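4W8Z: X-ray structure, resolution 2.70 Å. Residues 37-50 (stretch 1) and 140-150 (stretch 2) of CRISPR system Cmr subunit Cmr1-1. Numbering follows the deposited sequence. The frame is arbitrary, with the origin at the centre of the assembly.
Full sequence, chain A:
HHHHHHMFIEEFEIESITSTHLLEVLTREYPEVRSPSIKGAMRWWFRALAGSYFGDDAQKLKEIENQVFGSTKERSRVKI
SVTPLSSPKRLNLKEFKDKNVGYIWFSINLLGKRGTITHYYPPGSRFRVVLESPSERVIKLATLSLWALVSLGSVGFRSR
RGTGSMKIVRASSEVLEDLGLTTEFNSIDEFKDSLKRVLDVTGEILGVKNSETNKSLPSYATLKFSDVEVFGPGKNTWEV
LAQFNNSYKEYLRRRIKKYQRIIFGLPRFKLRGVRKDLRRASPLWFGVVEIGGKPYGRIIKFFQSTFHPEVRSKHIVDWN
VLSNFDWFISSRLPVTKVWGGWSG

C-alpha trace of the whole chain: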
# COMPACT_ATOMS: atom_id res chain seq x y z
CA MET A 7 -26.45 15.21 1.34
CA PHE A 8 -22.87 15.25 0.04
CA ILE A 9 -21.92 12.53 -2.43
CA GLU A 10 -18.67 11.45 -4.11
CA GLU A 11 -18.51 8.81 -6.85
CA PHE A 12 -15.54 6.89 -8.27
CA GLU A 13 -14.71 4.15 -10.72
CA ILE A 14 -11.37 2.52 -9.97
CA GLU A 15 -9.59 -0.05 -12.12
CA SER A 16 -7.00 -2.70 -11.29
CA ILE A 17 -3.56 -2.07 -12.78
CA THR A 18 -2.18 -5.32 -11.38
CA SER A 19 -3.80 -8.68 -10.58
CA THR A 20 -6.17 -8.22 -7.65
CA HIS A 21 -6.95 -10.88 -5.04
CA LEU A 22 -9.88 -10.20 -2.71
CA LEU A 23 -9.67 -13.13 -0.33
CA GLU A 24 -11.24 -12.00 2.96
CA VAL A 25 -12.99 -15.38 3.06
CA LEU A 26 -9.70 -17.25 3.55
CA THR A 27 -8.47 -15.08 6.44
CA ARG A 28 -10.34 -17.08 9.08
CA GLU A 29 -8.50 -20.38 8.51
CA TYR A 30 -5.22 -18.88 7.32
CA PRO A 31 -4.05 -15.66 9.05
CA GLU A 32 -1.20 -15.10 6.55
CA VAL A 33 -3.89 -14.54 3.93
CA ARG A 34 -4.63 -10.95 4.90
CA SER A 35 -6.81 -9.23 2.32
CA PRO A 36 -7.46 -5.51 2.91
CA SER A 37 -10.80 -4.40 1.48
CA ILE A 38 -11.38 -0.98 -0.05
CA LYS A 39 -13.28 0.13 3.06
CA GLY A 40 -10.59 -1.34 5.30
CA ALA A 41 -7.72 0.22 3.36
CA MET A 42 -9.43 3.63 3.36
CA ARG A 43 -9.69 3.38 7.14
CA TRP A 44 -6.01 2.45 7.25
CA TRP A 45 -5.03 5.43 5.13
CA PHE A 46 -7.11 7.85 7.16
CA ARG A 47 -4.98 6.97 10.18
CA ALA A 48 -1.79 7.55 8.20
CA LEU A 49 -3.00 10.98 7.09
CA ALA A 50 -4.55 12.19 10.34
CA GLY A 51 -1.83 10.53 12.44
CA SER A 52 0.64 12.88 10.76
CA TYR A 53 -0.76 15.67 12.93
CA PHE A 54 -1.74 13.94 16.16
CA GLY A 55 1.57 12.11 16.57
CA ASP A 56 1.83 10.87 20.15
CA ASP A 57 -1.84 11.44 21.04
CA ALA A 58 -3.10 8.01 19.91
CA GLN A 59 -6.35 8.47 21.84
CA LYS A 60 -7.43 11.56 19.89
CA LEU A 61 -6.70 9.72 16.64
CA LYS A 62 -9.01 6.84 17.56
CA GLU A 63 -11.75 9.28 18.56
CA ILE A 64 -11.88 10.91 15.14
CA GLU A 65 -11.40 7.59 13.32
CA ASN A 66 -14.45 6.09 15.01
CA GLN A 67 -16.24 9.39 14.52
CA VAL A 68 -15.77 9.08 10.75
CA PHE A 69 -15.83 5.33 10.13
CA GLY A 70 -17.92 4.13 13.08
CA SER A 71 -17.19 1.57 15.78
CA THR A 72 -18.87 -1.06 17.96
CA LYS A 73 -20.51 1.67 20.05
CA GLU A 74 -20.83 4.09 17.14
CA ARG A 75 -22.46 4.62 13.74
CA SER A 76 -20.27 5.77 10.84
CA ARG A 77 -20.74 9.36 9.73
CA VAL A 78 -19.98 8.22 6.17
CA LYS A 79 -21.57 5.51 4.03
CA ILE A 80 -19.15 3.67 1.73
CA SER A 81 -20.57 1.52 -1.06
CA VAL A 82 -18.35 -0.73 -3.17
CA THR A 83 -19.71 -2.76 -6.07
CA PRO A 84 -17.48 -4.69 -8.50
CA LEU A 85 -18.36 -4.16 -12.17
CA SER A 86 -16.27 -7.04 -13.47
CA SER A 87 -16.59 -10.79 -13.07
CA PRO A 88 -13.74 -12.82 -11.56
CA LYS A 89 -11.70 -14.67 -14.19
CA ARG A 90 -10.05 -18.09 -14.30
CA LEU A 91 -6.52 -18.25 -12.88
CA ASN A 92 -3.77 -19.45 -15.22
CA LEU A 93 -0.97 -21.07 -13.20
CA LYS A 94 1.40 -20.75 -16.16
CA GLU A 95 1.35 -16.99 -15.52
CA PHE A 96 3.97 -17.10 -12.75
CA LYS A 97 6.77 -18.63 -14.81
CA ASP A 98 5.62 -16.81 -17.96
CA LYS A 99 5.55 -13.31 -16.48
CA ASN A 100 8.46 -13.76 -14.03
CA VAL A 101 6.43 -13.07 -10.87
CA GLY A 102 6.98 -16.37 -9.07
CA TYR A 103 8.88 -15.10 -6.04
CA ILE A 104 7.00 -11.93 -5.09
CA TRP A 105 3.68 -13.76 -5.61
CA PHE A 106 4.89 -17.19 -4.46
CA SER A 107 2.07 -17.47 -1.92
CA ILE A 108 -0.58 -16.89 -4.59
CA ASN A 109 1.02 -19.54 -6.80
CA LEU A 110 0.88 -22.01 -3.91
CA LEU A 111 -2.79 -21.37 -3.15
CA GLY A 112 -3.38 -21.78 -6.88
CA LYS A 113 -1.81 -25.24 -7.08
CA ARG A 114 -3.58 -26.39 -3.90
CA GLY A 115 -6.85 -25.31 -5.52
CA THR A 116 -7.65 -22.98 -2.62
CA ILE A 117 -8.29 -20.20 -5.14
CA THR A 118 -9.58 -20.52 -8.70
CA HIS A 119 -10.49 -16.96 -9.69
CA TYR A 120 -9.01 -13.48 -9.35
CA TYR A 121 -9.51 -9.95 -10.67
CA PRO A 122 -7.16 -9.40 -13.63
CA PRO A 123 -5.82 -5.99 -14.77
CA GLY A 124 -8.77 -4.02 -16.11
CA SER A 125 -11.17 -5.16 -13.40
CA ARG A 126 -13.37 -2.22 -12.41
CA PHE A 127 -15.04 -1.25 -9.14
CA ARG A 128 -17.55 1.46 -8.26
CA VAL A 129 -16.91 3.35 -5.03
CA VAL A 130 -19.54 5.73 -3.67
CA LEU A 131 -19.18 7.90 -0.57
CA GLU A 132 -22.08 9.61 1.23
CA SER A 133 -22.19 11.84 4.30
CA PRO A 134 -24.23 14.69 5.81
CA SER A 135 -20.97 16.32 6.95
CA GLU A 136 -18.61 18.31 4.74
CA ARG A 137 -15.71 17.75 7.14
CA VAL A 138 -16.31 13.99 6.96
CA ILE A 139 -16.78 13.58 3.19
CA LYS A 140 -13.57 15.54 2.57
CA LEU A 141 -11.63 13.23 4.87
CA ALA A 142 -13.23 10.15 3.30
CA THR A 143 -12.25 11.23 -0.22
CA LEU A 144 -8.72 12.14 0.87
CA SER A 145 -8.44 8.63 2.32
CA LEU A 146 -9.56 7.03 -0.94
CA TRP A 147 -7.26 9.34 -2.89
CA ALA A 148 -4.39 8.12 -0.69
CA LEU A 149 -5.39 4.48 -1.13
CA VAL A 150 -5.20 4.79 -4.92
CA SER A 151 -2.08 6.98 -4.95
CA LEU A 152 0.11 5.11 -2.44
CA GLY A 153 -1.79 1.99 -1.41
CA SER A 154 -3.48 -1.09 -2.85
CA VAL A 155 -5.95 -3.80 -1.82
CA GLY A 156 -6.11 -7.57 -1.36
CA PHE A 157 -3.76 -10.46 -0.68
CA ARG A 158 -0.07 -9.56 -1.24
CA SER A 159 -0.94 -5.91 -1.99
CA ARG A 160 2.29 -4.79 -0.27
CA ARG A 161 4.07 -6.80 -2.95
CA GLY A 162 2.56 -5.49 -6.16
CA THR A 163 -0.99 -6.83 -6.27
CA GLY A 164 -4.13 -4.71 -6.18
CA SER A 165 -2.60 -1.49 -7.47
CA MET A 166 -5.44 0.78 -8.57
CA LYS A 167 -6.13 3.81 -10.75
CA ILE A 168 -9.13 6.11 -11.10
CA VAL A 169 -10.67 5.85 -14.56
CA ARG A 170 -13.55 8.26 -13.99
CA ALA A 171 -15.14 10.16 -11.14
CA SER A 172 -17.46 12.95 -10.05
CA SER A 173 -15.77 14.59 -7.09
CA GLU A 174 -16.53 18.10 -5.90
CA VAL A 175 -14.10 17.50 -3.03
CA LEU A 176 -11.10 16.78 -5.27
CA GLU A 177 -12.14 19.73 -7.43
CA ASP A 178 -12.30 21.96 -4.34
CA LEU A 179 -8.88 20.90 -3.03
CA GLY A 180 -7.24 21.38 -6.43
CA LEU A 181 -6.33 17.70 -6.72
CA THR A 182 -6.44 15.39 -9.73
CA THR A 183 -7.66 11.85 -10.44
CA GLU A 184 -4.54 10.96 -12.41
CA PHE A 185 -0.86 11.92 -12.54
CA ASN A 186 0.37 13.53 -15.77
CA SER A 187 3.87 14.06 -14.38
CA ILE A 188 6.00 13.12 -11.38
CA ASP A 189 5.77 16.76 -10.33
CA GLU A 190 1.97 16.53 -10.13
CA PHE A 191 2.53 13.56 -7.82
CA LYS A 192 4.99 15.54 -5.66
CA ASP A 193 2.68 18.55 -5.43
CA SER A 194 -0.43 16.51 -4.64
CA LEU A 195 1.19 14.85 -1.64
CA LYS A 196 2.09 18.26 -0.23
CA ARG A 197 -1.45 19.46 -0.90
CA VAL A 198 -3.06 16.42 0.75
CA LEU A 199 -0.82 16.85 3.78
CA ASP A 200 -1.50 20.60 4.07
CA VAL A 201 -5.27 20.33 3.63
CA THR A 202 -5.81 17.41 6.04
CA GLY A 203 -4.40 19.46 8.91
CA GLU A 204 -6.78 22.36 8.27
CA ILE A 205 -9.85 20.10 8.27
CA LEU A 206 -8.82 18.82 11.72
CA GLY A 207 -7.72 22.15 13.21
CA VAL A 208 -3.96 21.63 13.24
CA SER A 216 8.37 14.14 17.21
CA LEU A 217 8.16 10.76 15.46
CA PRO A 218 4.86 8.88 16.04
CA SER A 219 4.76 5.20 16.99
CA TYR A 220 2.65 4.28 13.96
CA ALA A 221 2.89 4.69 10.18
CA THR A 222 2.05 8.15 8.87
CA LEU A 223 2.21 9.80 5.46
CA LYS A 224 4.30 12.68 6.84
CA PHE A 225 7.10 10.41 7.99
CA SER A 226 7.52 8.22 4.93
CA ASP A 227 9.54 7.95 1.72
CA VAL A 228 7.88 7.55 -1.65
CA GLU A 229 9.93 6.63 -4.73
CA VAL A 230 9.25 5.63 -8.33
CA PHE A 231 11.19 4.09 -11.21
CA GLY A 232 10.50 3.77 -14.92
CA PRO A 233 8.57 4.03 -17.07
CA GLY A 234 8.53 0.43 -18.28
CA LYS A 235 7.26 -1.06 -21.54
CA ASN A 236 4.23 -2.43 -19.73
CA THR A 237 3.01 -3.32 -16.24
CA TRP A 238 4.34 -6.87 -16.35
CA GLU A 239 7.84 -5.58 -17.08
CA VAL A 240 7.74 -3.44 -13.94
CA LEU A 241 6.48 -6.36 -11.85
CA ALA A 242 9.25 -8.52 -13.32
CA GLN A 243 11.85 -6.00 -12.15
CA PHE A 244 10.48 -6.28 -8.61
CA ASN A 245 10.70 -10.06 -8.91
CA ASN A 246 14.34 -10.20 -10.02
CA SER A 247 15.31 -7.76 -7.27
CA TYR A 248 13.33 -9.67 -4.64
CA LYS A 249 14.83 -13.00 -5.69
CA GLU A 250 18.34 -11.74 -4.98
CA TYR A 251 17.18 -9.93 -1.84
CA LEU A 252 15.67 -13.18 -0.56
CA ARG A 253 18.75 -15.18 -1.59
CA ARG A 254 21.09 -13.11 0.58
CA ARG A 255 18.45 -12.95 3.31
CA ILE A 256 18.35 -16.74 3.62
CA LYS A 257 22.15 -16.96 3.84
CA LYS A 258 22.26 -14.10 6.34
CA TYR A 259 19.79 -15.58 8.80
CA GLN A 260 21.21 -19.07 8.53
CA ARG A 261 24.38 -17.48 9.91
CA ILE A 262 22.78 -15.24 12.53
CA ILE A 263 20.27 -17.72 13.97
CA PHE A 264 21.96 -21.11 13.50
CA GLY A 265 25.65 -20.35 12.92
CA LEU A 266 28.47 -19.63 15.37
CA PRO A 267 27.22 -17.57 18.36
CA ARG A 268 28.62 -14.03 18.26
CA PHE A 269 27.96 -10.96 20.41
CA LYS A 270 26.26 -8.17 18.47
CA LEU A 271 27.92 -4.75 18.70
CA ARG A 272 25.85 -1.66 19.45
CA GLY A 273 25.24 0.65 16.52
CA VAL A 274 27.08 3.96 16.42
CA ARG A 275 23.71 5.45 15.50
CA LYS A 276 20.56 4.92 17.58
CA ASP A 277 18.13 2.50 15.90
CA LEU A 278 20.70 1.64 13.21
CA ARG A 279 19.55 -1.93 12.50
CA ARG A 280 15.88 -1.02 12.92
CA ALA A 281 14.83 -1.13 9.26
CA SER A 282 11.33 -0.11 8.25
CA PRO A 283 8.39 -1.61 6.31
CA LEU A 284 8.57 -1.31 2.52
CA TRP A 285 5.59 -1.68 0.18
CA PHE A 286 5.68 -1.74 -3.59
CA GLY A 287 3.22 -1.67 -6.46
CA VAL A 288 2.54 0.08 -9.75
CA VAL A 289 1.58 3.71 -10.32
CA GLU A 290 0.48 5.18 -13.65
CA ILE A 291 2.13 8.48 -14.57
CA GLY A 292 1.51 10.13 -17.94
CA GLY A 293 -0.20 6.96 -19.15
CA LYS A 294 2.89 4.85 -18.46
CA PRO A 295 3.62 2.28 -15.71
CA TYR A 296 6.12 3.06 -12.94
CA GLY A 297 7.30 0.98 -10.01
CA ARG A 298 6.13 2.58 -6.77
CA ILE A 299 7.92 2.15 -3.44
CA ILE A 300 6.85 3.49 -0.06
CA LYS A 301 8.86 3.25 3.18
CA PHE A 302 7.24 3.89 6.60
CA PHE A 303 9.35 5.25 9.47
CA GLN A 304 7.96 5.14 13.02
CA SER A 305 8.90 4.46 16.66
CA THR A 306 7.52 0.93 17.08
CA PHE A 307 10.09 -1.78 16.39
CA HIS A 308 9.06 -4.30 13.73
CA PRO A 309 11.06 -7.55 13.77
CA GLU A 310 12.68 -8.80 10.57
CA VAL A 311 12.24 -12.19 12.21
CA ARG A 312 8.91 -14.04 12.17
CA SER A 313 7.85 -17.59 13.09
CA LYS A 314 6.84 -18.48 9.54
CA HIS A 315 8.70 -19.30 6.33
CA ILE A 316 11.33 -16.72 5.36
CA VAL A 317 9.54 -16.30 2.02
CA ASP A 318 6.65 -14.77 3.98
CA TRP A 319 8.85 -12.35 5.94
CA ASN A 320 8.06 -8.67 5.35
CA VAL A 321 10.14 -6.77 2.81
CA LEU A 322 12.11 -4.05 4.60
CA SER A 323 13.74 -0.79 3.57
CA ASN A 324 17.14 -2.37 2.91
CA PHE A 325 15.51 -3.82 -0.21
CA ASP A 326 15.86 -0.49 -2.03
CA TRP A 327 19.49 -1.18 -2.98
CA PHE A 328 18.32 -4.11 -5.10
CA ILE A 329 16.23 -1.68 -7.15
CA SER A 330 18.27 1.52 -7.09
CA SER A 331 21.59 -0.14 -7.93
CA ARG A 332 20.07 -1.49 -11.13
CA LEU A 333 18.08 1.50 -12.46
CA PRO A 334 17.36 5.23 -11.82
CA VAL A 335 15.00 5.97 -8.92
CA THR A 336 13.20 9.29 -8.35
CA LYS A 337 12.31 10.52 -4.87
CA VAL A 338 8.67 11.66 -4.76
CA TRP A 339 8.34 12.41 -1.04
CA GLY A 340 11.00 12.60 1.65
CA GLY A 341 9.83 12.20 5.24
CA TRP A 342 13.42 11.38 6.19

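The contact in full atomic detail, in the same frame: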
# COMPACT_ATOMS: atom_id res chain seq x y z
N SER A 37 -9.72 -4.82 2.35
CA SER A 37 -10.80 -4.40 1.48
C SER A 37 -10.63 -2.92 1.18
O SER A 37 -9.78 -2.26 1.78
CB SER A 37 -12.16 -4.67 2.12
OG SER A 37 -12.38 -3.79 3.22
N ILE A 38 -11.42 -2.40 0.25
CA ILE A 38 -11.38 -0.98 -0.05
C ILE A 38 -11.77 -0.15 1.17
O ILE A 38 -11.10 0.83 1.50
CB ILE A 38 -12.29 -0.64 -1.24
CG1 ILE A 38 -11.80 -1.36 -2.49
CG2 ILE A 38 -12.34 0.87 -1.46
CD1 ILE A 38 -12.52 -0.94 -3.75
N LYS A 39 -12.84 -0.55 1.84
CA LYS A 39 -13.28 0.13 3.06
C LYS A 39 -12.21 0.05 4.14
O LYS A 39 -11.93 1.04 4.82
CB LYS A 39 -14.59 -0.48 3.58
CG LYS A 39 -15.72 -0.50 2.58
CD LYS A 39 -17.03 -0.90 3.24
CE LYS A 39 -18.12 -1.14 2.22
NZ LYS A 39 -19.40 -1.54 2.88
N GLY A 40 -11.61 -1.12 4.29
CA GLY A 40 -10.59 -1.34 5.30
C GLY A 40 -9.32 -0.55 5.03
O GLY A 40 -8.71 0.00 5.94
N ALA A 41 -8.92 -0.50 3.76
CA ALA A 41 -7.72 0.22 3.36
C ALA A 41 -7.89 1.74 3.47
O ALA A 41 -6.95 2.45 3.81
CB ALA A 41 -7.33 -0.16 1.96
N MET A 42 -9.10 2.22 3.18
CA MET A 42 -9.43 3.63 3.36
C MET A 42 -9.28 4.02 4.83
O MET A 42 -8.69 5.05 5.16
CB MET A 42 -10.86 3.93 2.89
CG MET A 42 -11.01 4.03 1.38
SD MET A 42 -12.73 4.32 0.89
CE MET A 42 -13.07 5.82 1.79
N ARG A 43 -9.80 3.17 5.70
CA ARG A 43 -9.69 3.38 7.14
C ARG A 43 -8.23 3.41 7.54
O ARG A 43 -7.81 4.24 8.35
CB ARG A 43 -10.43 2.28 7.90
CG ARG A 43 -10.76 2.64 9.33
CD ARG A 43 -11.13 1.41 10.14
NE ARG A 43 -11.80 1.78 11.38
CZ ARG A 43 -13.12 1.83 11.51
NH1 ARG A 43 -13.90 1.51 10.49
NH2 ARG A 43 -13.66 2.18 12.68
N TRP A 44 -7.44 2.50 6.97
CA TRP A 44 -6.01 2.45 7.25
C TRP A 44 -5.35 3.76 6.86
O TRP A 44 -4.56 4.32 7.62
CB TRP A 44 -5.34 1.29 6.52
CG TRP A 44 -3.95 1.02 7.02
CD1 TRP A 44 -3.58 0.08 7.94
CD2 TRP A 44 -2.74 1.69 6.63
NE1 TRP A 44 -2.22 0.12 8.15
CE2 TRP A 44 -1.68 1.10 7.36
CE3 TRP A 44 -2.44 2.72 5.74
CZ2 TRP A 44 -0.36 1.51 7.22
CZ3 TRP A 44 -1.13 3.14 5.61
CH2 TRP A 44 -0.10 2.53 6.35
N TRP A 45 -5.68 4.25 5.67
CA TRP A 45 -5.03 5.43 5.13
C TRP A 45 -5.48 6.71 5.80
O TRP A 45 -4.75 7.70 5.80
CB TRP A 45 -5.25 5.51 3.62
CG TRP A 45 -4.15 4.81 2.89
CD1 TRP A 45 -4.24 3.62 2.23
CD2 TRP A 45 -2.79 5.23 2.81
NE1 TRP A 45 -3.01 3.28 1.72
CE2 TRP A 45 -2.10 4.25 2.06
CE3 TRP A 45 -2.08 6.33 3.29
CZ2 TRP A 45 -0.74 4.35 1.78
CZ3 TRP A 45 -0.73 6.43 3.01
CH2 TRP A 45 -0.07 5.44 2.26
N PHE A 46 -6.67 6.70 6.39
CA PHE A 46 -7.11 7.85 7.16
C PHE A 46 -6.20 8.04 8.37
O PHE A 46 -5.85 9.16 8.73
CB PHE A 46 -8.56 7.69 7.62
CG PHE A 46 -8.98 8.73 8.62
CD1 PHE A 46 -9.33 10.00 8.20
CD2 PHE A 46 -9.01 8.44 9.97
CE1 PHE A 46 -9.70 10.96 9.12
CE2 PHE A 46 -9.39 9.39 10.89
CZ PHE A 46 -9.74 10.66 10.46
N ARG A 47 -5.82 6.93 8.99
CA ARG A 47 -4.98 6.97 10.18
C ARG A 47 -3.58 7.48 9.84
O ARG A 47 -2.95 8.16 10.64
CB ARG A 47 -4.88 5.59 10.82
CG ARG A 47 -6.22 4.99 11.22
CD ARG A 47 -6.00 3.87 12.22
NE ARG A 47 -5.08 4.30 13.27
CZ ARG A 47 -4.89 3.65 14.42
NH1 ARG A 47 -5.57 2.54 14.68
NH2 ARG A 47 -4.04 4.13 15.31
N ALA A 48 -3.11 7.13 8.65
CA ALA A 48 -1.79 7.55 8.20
C ALA A 48 -1.77 9.04 7.89
O ALA A 48 -0.77 9.72 8.12
CB ALA A 48 -1.36 6.75 6.98
N LEU A 49 -2.88 9.56 7.37
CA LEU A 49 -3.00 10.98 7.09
C LEU A 49 -3.16 11.77 8.38
O LEU A 49 -2.35 12.64 8.70
CB LEU A 49 -4.18 11.27 6.15
CG LEU A 49 -4.11 10.71 4.73
CD1 LEU A 49 -5.24 11.29 3.88
CD2 LEU A 49 -2.76 10.98 4.09
N ALA A 50 -4.23 11.47 9.11
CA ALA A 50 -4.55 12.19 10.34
C ALA A 50 -3.45 12.02 11.39
O ALA A 50 -3.09 12.98 12.08
CB ALA A 50 -5.88 11.71 10.90
N LYS A 140 -14.88 15.11 3.03
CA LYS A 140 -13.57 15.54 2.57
C LYS A 140 -12.51 14.55 3.02
O LYS A 140 -11.66 14.13 2.23
CB LYS A 140 -13.24 16.94 3.09
CG LYS A 140 -13.91 18.08 2.35
CD LYS A 140 -13.39 19.42 2.86
CE LYS A 140 -13.93 20.58 2.04
NZ LYS A 140 -13.27 21.87 2.39
N LEU A 141 -12.58 14.17 4.29
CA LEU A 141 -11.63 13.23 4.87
C LEU A 141 -11.76 11.82 4.28
O LEU A 141 -10.78 11.09 4.15
CB LEU A 141 -11.81 13.18 6.39
CG LEU A 141 -11.40 14.45 7.14
CD1 LEU A 141 -11.83 14.38 8.59
CD2 LEU A 141 -9.90 14.65 7.03
N ALA A 142 -12.98 11.44 3.92
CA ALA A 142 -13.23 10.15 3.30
C ALA A 142 -12.59 10.09 1.91
O ALA A 142 -11.92 9.12 1.56
CB ALA A 142 -14.72 9.87 3.21
N THR A 143 -12.79 11.15 1.13
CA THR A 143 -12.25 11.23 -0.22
C THR A 143 -10.73 11.30 -0.22
O THR A 143 -10.06 10.66 -1.04
CB THR A 143 -12.84 12.44 -0.98
OG1 THR A 143 -14.17 12.11 -1.42
CG2 THR A 143 -12.00 12.79 -2.19
N LEU A 144 -10.17 12.07 0.71
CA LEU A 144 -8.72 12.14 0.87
C LEU A 144 -8.15 10.76 1.14
O LEU A 144 -7.13 10.37 0.58
CB LEU A 144 -8.35 13.11 1.98
CG LEU A 144 -8.34 14.58 1.58
CD1 LEU A 144 -8.31 15.47 2.80
CD2 LEU A 144 -7.15 14.88 0.69
N SER A 145 -8.83 10.01 2.01
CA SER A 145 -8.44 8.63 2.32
C SER A 145 -8.39 7.77 1.06
O SER A 145 -7.38 7.11 0.80
CB SER A 145 -9.40 8.02 3.32
OG SER A 145 -9.32 8.69 4.56
N LEU A 146 -9.47 7.79 0.30
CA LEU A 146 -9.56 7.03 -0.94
C LEU A 146 -8.51 7.48 -1.95
O LEU A 146 -7.91 6.64 -2.63
CB LEU A 146 -10.95 7.14 -1.55
CG LEU A 146 -11.15 6.47 -2.91
CD1 LEU A 146 -10.77 5.01 -2.87
CD2 LEU A 146 -12.58 6.62 -3.34
N TRP A 147 -8.31 8.79 -2.04
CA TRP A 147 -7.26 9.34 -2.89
C TRP A 147 -5.91 8.74 -2.51
O TRP A 147 -5.12 8.37 -3.38
CB TRP A 147 -7.20 10.86 -2.78
CG TRP A 147 -6.17 11.49 -3.68
CD1 TRP A 147 -6.38 12.05 -4.91
CD2 TRP A 147 -4.76 11.62 -3.43
NE1 TRP A 147 -5.20 12.51 -5.44
CE2 TRP A 147 -4.19 12.26 -4.55
CE3 TRP A 147 -3.93 11.25 -2.36
CZ2 TRP A 147 -2.83 12.54 -4.64
CZ3 TRP A 147 -2.57 11.53 -2.45
CH2 TRP A 147 -2.04 12.17 -3.58
N ALA A 148 -5.65 8.65 -1.21
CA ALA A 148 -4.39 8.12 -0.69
C ALA A 148 -4.26 6.63 -0.98
O ALA A 148 -3.18 6.14 -1.32
CB ALA A 148 -4.27 8.39 0.80
N LEU A 149 -5.37 5.91 -0.84
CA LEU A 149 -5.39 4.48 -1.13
C LEU A 149 -5.00 4.18 -2.57
O LEU A 149 -4.26 3.24 -2.84
CB LEU A 149 -6.78 3.90 -0.83
CG LEU A 149 -7.06 2.49 -1.33
CD1 LEU A 149 -6.01 1.53 -0.81
CD2 LEU A 149 -8.46 2.04 -0.91
N VAL A 150 -5.50 4.99 -3.50
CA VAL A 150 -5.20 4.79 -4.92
C VAL A 150 -3.79 5.27 -5.26
O VAL A 150 -3.09 4.64 -6.05
CB VAL A 150 -6.23 5.51 -5.81
CG1 VAL A 150 -5.88 5.34 -7.28
CG2 VAL A 150 -7.63 4.98 -5.54

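Two helices, 38-50 and 140-150, cross at 102° with their axes 8.1 Å apart at closest approach. No hydrogen bond links them. The contact is apolar packing that buries 605 Å², both sides summed.

Ser37 precedes the first helix and caps it. Its OG accepts from Gly40 N at 3.0 Å. It does not touch the other helix. Ile38 makes the first contact, with its CG2 4.1 Å from Leu149 CD2. Lys39 points away and stays exposed, as suits a charged chain. Ala41 points toward the second helix. Its small CB lies 3.5 Å from Leu149 CD1.

Met42 leaves its backbone sideways, but its long, flexible chain bends nearer at its end. It fits as a knob among Ala142, Ser145, Leu146 and Leu149. Its CE is 3.5 Å from Ala142 O, and its SD is 4.1 Å from Leu146 CB. Leu149 returns the fit, lodging among Ile38, Ala41, Met42 and Trp45.

Arg43 points away, and Trp44 is out of reach. Trp45 points toward the partner. Ala148 O and Leu149 N lie over one face of its ring. Its CE3 is 3.9 Å from Ala148 CB, and its CD1 is 4.0 Å from Leu149 CB.

Near Phe46 the backbones come close: its CA is 5.1 Å from Ser145 CA. The small Ser145 side chain suits this narrow spot. Ser145 OG donates to Leu141 O at 2.8 Å, within its own helix, so the buried hydroxyl is satisfied. The same OG is 3.3 Å from Phe46 CB. Leu141 CD1 sits at the edge of the Phe46 ring, 4.1 Å from CE1.

Arg47 points away. Leu49 closes the contact. Its CD1 lies 4.1 Å from Leu144 CB and 4.3 Å from Ala148 CB. Ala50 makes no contact with the second helix.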